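Local coordinates for protein Sam-dependent methyltransferases (Streptomyces davawensis, PDB 4D7K) that transfers two methyl groups from S-adenosyl methionine to 8-amino-8-demethyl-D-riboflavin, the last two steps in making the antibiotic roseoflavin, at residues P39-T49 / L76-L86. Residues are numbered along the deposited sequence; the frame is centred on the assembly and turned at random. Where two conformers were deposited one is given.
Sequences PDLLADGPRTT and LREVPEDSFEL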
ATOM      1  N   PRO A  39       3.963 -17.460   9.457  1.00 30.44           N
ATOM      2  CA  PRO A  39       5.181 -17.232  10.243  1.00 26.86           C
ATOM      3  C   PRO A  39       5.264 -18.136  11.461  1.00 34.23           C
ATOM      4  O   PRO A  39       6.342 -18.626  11.794  1.00 33.49           O
ATOM      5  CB  PRO A  39       5.054 -15.771  10.680  1.00 25.29           C
ATOM      6  CG  PRO A  39       4.133 -15.153   9.691  1.00 30.23           C
ATOM      7  CD  PRO A  39       3.156 -16.230   9.354  1.00 28.30           C
ATOM      8  N   ASP A  40       4.124 -18.349  12.113  1.00 32.32           N
ATOM      9  CA  ASP A  40       4.060 -19.180  13.305  1.00 29.41           C
ATOM     10  C   ASP A  40       4.281 -20.657  12.959  1.00 31.77           C
ATOM     11  O   ASP A  40       4.899 -21.405  13.724  1.00 29.51           O
ATOM     12  CB  ASP A  40       2.713 -18.976  14.007  1.00 39.25           C
ATOM     13  CG  ASP A  40       2.415 -17.504  14.280  1.00 39.80           C
ATOM     14  OD1 ASP A  40       2.821 -16.999  15.346  1.00 43.50           O
ATOM     15  OD2 ASP A  40       1.784 -16.848  13.424  1.00 45.15           O
ATOM     16  N   LEU A  41       3.784 -21.070  11.798  1.00 26.15           N
ATOM     17  CA  LEU A  41       3.997 -22.431  11.319  1.00 29.62           C
ATOM     18  C   LEU A  41       5.469 -22.669  10.969  1.00 32.20           C
ATOM     19  O   LEU A  41       5.937 -23.801  10.978  1.00 40.41           O
ATOM     20  CB  LEU A  41       3.112 -22.720  10.099  1.00 23.94           C
ATOM     21  CG  LEU A  41       1.618 -22.966  10.319  1.00 33.55           C
ATOM     22  CD1 LEU A  41       0.881 -22.937   8.991  1.00 24.20           C
ATOM     23  CD2 LEU A  41       1.391 -24.295  11.028  1.00 25.50           C
ATOM     24  N   LEU A  42       6.192 -21.598  10.660  1.00 35.63           N
ATOM     25  CA  LEU A  42       7.596 -21.717  10.281  1.00 29.94           C
ATOM     26  C   LEU A  42       8.531 -21.347  11.435  1.00 39.06           C
ATOM     27  O   LEU A  42       9.750 -21.279  11.262  1.00 39.80           O
ATOM     28  CB  LEU A  42       7.888 -20.837   9.066  1.00 28.01           C
ATOM     29  CG  LEU A  42       7.239 -21.230   7.736  1.00 30.40           C
ATOM     30  CD1 LEU A  42       7.322 -20.079   6.731  1.00 21.58           C
ATOM     31  CD2 LEU A  42       7.914 -22.467   7.177  1.00 33.96           C
ATOM     32  N   ALA A  43       7.956 -21.127  12.613  1.00 33.28           N
ATOM     33  CA  ALA A  43       8.707 -20.634  13.767  1.00 32.08           C
ATOM     34  C   ALA A  43       9.845 -21.550  14.203  1.00 36.17           C
ATOM     35  O   ALA A  43      10.796 -21.092  14.831  1.00 39.83           O
ATOM     36  CB  ALA A  43       7.764 -20.404  14.941  1.00 37.19           C
ATOM     37  N   ASP A  44       9.748 -22.837  13.883  1.00 32.97           N
ATOM     38  CA  ASP A  44      10.730 -23.801  14.373  1.00 37.52           C
ATOM     39  C   ASP A  44      11.605 -24.395  13.273  1.00 39.00           C
ATOM     40  O   ASP A  44      12.370 -25.321  13.528  1.00 41.54           O
ATOM     41  CB  ASP A  44      10.026 -24.932  15.131  1.00 35.79           C
ATOM     42  CG  ASP A  44       9.434 -24.469  16.448  1.00 52.51           C
ATOM     43  OD1 ASP A  44       9.751 -23.340  16.881  1.00 55.50           O
ATOM     44  OD2 ASP A  44       8.660 -25.236  17.060  1.00 61.35           O
ATOM     45  N   GLY A  45      11.496 -23.870  12.055  1.00 33.05           N
ATOM     46  CA  GLY A  45      12.310 -24.354  10.954  1.00 33.69           C
ATOM     47  C   GLY A  45      11.547 -24.506   9.651  1.00 39.79           C
ATOM     48  O   GLY A  45      10.344 -24.277   9.605  1.00 32.17           O
ATOM     49  N   PRO A  46      12.248 -24.916   8.584  1.00 41.39           N
ATOM     50  CA  PRO A  46      11.670 -24.935   7.235  1.00 30.91           C
ATOM     51  C   PRO A  46      10.611 -26.015   7.050  1.00 26.01           C
ATOM     52  O   PRO A  46      10.646 -27.050   7.710  1.00 35.92           O
ATOM     53  CB  PRO A  46      12.880 -25.223   6.328  1.00 29.20           C
ATOM     54  CG  PRO A  46      14.095 -25.190   7.230  1.00 27.86           C
ATOM     55  CD  PRO A  46      13.605 -25.482   8.607  1.00 30.08           C
ATOM     56  N   ARG A  47       9.670 -25.753   6.155  1.00 28.11           N
ATOM     57  CA  ARG A  47       8.634 -26.713   5.800  0.61 26.56           C
ATOM     58  C   ARG A  47       8.446 -26.700   4.288  1.00 30.94           C
ATOM     59  O   ARG A  47       8.686 -25.682   3.638  1.00 34.43           O
ATOM     60  CB  ARG A  47       7.312 -26.385   6.503  0.61 29.69           C
ATOM     61  CG  ARG A  47       7.398 -26.264   8.019  0.61 31.92           C
ATOM     62  CD  ARG A  47       7.544 -27.622   8.678  0.61 32.84           C
ATOM     63  NE  ARG A  47       6.418 -28.498   8.373  0.61 30.69           N
ATOM     64  CZ  ARG A  47       6.413 -29.807   8.601  0.61 32.79           C
ATOM     65  NH1 ARG A  47       7.477 -30.393   9.133  0.61 27.35           N
ATOM     66  NH2 ARG A  47       5.346 -30.528   8.297  0.61 39.62           N
ATOM     67  N   THR A  48       8.008 -27.816   3.728  1.00 28.92           N
ATOM     68  CA  THR A  48       7.753 -27.859   2.303  1.00 23.81           C
ATOM     69  C   THR A  48       6.395 -27.244   1.985  1.00 40.50           C
ATOM     70  O   THR A  48       5.565 -27.047   2.876  1.00 34.49           O
ATOM     71  CB  THR A  48       7.789 -29.285   1.774  1.00 30.43           C
ATOM     72  OG1 THR A  48       6.633 -29.979   2.244  1.00 32.01           O
ATOM     73  CG2 THR A  48       9.047 -30.000   2.266  1.00 35.54           C
ATOM     74  N   THR A  49       6.174 -26.943   0.710  1.00 39.67           N
ATOM     75  CA  THR A  49       4.888 -26.434   0.251  1.00 39.45           C
ATOM     76  C   THR A  49       3.759 -27.401   0.593  1.00 28.29           C
ATOM     77  O   THR A  49       2.714 -26.991   1.094  1.00 40.44           O
ATOM     78  CB  THR A  49       4.895 -26.187  -1.266  1.00 38.21           C
ATOM     79  OG1 THR A  49       5.950 -25.278  -1.594  1.00 42.16           O
ATOM     80  CG2 THR A  49       3.569 -25.598  -1.714  1.00 40.26           C
ATOM     81  N   LEU A  76       9.973 -14.093   3.637  1.00 28.30           N
ATOM     82  CA  LEU A  76      10.410 -15.480   3.771  1.00 31.91           C
ATOM     83  C   LEU A  76      11.659 -15.710   2.922  1.00 44.04           C
ATOM     84  O   LEU A  76      12.106 -14.809   2.213  1.00 42.73           O
ATOM     85  CB  LEU A  76       9.307 -16.450   3.343  1.00 26.68           C
ATOM     86  CG  LEU A  76       7.900 -16.383   3.956  1.00 33.03           C
ATOM     87  CD1 LEU A  76       7.004 -17.394   3.274  1.00 20.65           C
ATOM     88  CD2 LEU A  76       7.922 -16.648   5.444  1.00 22.28           C
ATOM     89  N   ARG A  77      12.214 -16.917   3.002  1.00 44.66           N
ATOM     90  CA  ARG A  77      13.308 -17.341   2.128  1.00 40.19           C
ATOM     91  C   ARG A  77      12.949 -18.646   1.434  1.00 33.84           C
ATOM     92  O   ARG A  77      12.433 -19.565   2.065  1.00 34.86           O
ATOM     93  CB  ARG A  77      14.612 -17.536   2.908  1.00 38.75           C
ATOM     94  CG  ARG A  77      15.302 -16.267   3.341  1.00 51.51           C
ATOM     95  CD  ARG A  77      16.715 -16.579   3.813  1.00 57.49           C
ATOM     96  NE  ARG A  77      16.730 -17.494   4.951  1.00 44.94           N
ATOM     97  CZ  ARG A  77      16.846 -17.102   6.214  1.00 36.65           C
ATOM     98  NH1 ARG A  77      16.964 -15.812   6.495  1.00 40.61           N
ATOM     99  NH2 ARG A  77      16.856 -17.997   7.195  1.00 35.60           N
ATOM    100  N   GLU A  78      13.223 -18.731   0.139  1.00 38.34           N
ATOM    101  CA  GLU A  78      13.067 -19.991  -0.570  1.00 39.46           C
ATOM    102  C   GLU A  78      14.208 -20.921  -0.177  1.00 38.60           C
ATOM    103  O   GLU A  78      15.346 -20.484  -0.035  1.00 39.25           O
ATOM    104  CB  GLU A  78      13.041 -19.771  -2.079  1.00 39.33           C
ATOM    105  CG  GLU A  78      11.796 -19.069  -2.573  1.00 48.13           C
ATOM    106  CD  GLU A  78      11.695 -19.068  -4.081  1.00 55.86           C
ATOM    107  OE1 GLU A  78      11.410 -20.139  -4.659  1.00 53.57           O
ATOM    108  OE2 GLU A  78      11.900 -17.996  -4.688  1.00 69.19           O
ATOM    109  N   VAL A  79      13.895 -22.199  -0.002  1.00 35.55           N
ATOM    110  CA  VAL A  79      14.847 -23.172   0.516  1.00 40.38           C
ATOM    111  C   VAL A  79      14.718 -24.488  -0.256  1.00 43.34           C
ATOM    112  O   VAL A  79      13.600 -24.927  -0.534  1.00 42.35           O
ATOM    113  CB  VAL A  79      14.620 -23.393   2.037  1.00 63.37           C
ATOM    114  CG1 VAL A  79      15.052 -24.784   2.486  1.00 66.57           C
ATOM    115  CG2 VAL A  79      15.322 -22.307   2.837  1.00 57.35           C
ATOM    116  N   PRO A  80      15.860 -25.107  -0.619  1.00 52.26           N
ATOM    117  CA  PRO A  80      15.932 -26.334  -1.426  1.00 56.49           C
ATOM    118  C   PRO A  80      14.900 -27.400  -1.062  1.00 61.99           C
ATOM    119  O   PRO A  80      14.565 -27.571   0.113  1.00 59.81           O
ATOM    120  CB  PRO A  80      17.359 -26.853  -1.157  1.00 55.12           C
ATOM    121  CG  PRO A  80      17.970 -25.908  -0.142  1.00 52.94           C
ATOM    122  CD  PRO A  80      17.207 -24.630  -0.271  1.00 55.42           C
ATOM    123  N   GLU A  81      14.419 -28.096  -2.095  1.00 63.90           N
ATOM    124  CA  GLU A  81      13.350 -29.093  -2.017  1.00 65.58           C
ATOM    125  C   GLU A  81      11.994 -28.446  -1.727  1.00 58.04           C
ATOM    126  O   GLU A  81      11.268 -28.879  -0.831  1.00 55.64           O
ATOM    127  CB  GLU A  81      13.669 -30.168  -0.973  1.00 70.39           C
ATOM    128  CG  GLU A  81      15.029 -30.821  -1.171  1.00 80.64           C
ATOM    129  CD  GLU A  81      15.289 -31.200  -2.616  1.00 92.51           C
ATOM    130  OE1 GLU A  81      14.489 -31.972  -3.186  1.00 97.66           O
ATOM    131  OE2 GLU A  81      16.293 -30.722  -3.187  1.00 97.05           O
ATOM    132  N   ASP A  82      11.670 -27.413  -2.503  1.00 50.81           N
ATOM    133  CA  ASP A  82      10.361 -26.756  -2.467  1.00 44.69           C
ATOM    134  C   ASP A  82       9.945 -26.362  -1.045  1.00 42.18           C
ATOM    135  O   ASP A  82       8.857 -26.706  -0.589  1.00 49.25           O
ATOM    136  CB  ASP A  82       9.307 -27.672  -3.103  1.00 48.11           C
ATOM    137  CG  ASP A  82       8.012 -26.946  -3.429  1.00 52.40           C
ATOM    138  OD1 ASP A  82       8.014 -25.697  -3.442  1.00 56.14           O
ATOM    139  OD2 ASP A  82       6.994 -27.632  -3.680  1.00 44.58           O
ATOM    140  N   SER A  83      10.820 -25.641  -0.352  1.00 44.28           N
ATOM    141  CA  SER A  83      10.580 -25.289   1.043  1.00 40.23           C
ATOM    142  C   SER A  83      10.705 -23.792   1.288  1.00 37.06           C
ATOM    143  O   SER A  83      11.216 -23.055   0.450  1.00 33.88           O
ATOM    144  CB  SER A  83      11.551 -26.042   1.959  1.00 34.68           C
ATOM    145  OG  SER A  83      11.345 -27.442   1.889  1.00 37.96           O
ATOM    146  N   PHE A  84      10.225 -23.350   2.449  1.00 31.39           N
ATOM    147  CA  PHE A  84      10.344 -21.954   2.834  1.00 29.56           C
ATOM    148  C   PHE A  84      10.696 -21.843   4.304  1.00 30.22           C
ATOM    149  O   PHE A  84      10.364 -22.719   5.097  1.00 32.19           O
ATOM    150  CB  PHE A  84       9.048 -21.197   2.530  1.00 30.00           C
ATOM    151  CG  PHE A  84       8.703 -21.166   1.068  1.00 27.90           C
ATOM    152  CD1 PHE A  84       7.970 -22.193   0.493  1.00 25.59           C
ATOM    153  CD2 PHE A  84       9.133 -20.125   0.266  1.00 25.38           C
ATOM    154  CE1 PHE A  84       7.670 -22.178  -0.856  1.00 33.72           C
ATOM    155  CE2 PHE A  84       8.831 -20.099  -1.086  1.00 28.81           C
ATOM    156  CZ  PHE A  84       8.098 -21.127  -1.648  1.00 30.16           C
ATOM    157  N   GLU A  85      11.392 -20.772   4.663  1.00 38.35           N
ATOM    158  CA  GLU A  85      11.688 -20.499   6.059  1.00 34.61           C
ATOM    159  C   GLU A  85      11.628 -19.000   6.308  1.00 30.96           C
ATOM    160  O   GLU A  85      11.452 -18.220   5.376  1.00 37.95           O
ATOM    161  CB  GLU A  85      13.053 -21.068   6.458  1.00 36.28           C
ATOM    162  CG  GLU A  85      14.259 -20.385   5.839  1.00 39.02           C
ATOM    163  CD  GLU A  85      15.565 -21.021   6.295  1.00 49.19           C
ATOM    164  OE1 GLU A  85      15.515 -22.180   6.761  1.00 44.58           O
ATOM    165  OE2 GLU A  85      16.632 -20.374   6.197  1.00 47.91           O
ATOM    166  N   LEU A  86      11.771 -18.604   7.566  1.00 33.98           N
ATOM    167  CA  LEU A  86      11.618 -17.209   7.962  1.00 35.68           C
ATOM    168  C   LEU A  86      12.810 -16.328   7.610  1.00 32.88           C
ATOM    169  O   LEU A  86      13.941 -16.628   7.980  1.00 38.09           O
ATOM    170  CB  LEU A  86      11.369 -17.123   9.468  1.00 30.43           C
ATOM    171  CG  LEU A  86       9.974 -17.503   9.965  1.00 39.05           C
ATOM    172  CD1 LEU A  86       9.947 -17.505  11.483  1.00 32.96           C
ATOM    173  CD2 LEU A  86       8.927 -16.543   9.407  1.00 34.17           C
TER
HETATM  174  O   HOH W   1      11.747 -20.613   9.543  1.00 34.47           O
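Thr49 OG1 sits at the edge of the Phe84 ring, in its plane and 3.6 Å from CE1, while Leu67 of helix 60-72 packs against the ring. The Arg77 guanidinium has Glu85 OE2 at its edge, in plane, and Leu86 O over one face, 3.1 Å above the plane and offset toward the rim; NH2 meets OE2 from above the carboxylate plane, in a salt bridge across the hairpin. Thr49 OG1 also donates to Asp82 OD1 at 2.8 Å, again from above the carboxylate plane. Asp82 turns its carboxylate here with CG opposite its own N (chi1 -165°), and OD2 forms a salt bridge with Arg64. A second bond, Thr49 N to Asp82 O, ties the first residue of helix 49-56 to the hairpin bend; just before it, Thr48 is the N-cap, its OG1 accepting from Asp51 N. Thr48 CG2 rests 3.5 Å from Ser83 OG.

Strand 47-48 adds an antiparallel edge to the hairpin 76-79/83-86, completing the small three-stranded sheet of a winged-helix-like dimerisation domain, with the hairpin as its wing. Phe84 N gives to Arg47 O at 3.0 Å; the return bond, Arg47 N to Phe84 O, is longer, and the same oxygen receives the CA-H of Pro46. Pro46 CG lies 3.4 Å from Glu85 OE1.

Toward helix 38-41 the contact turns apolar. Leu42 CD1 meets Leu76 CD2 at 3.7 Å, the side chains crossing nearly at right angles, while Leu42 CD2 comes within 3.2 Å of Phe84 O. Leu86 CG packs on Leu42 CB, and Leu86 CD2 approaches Pro39 CB. One water bridges the backbones, donating to Leu42 O and accepting from Leu86 N.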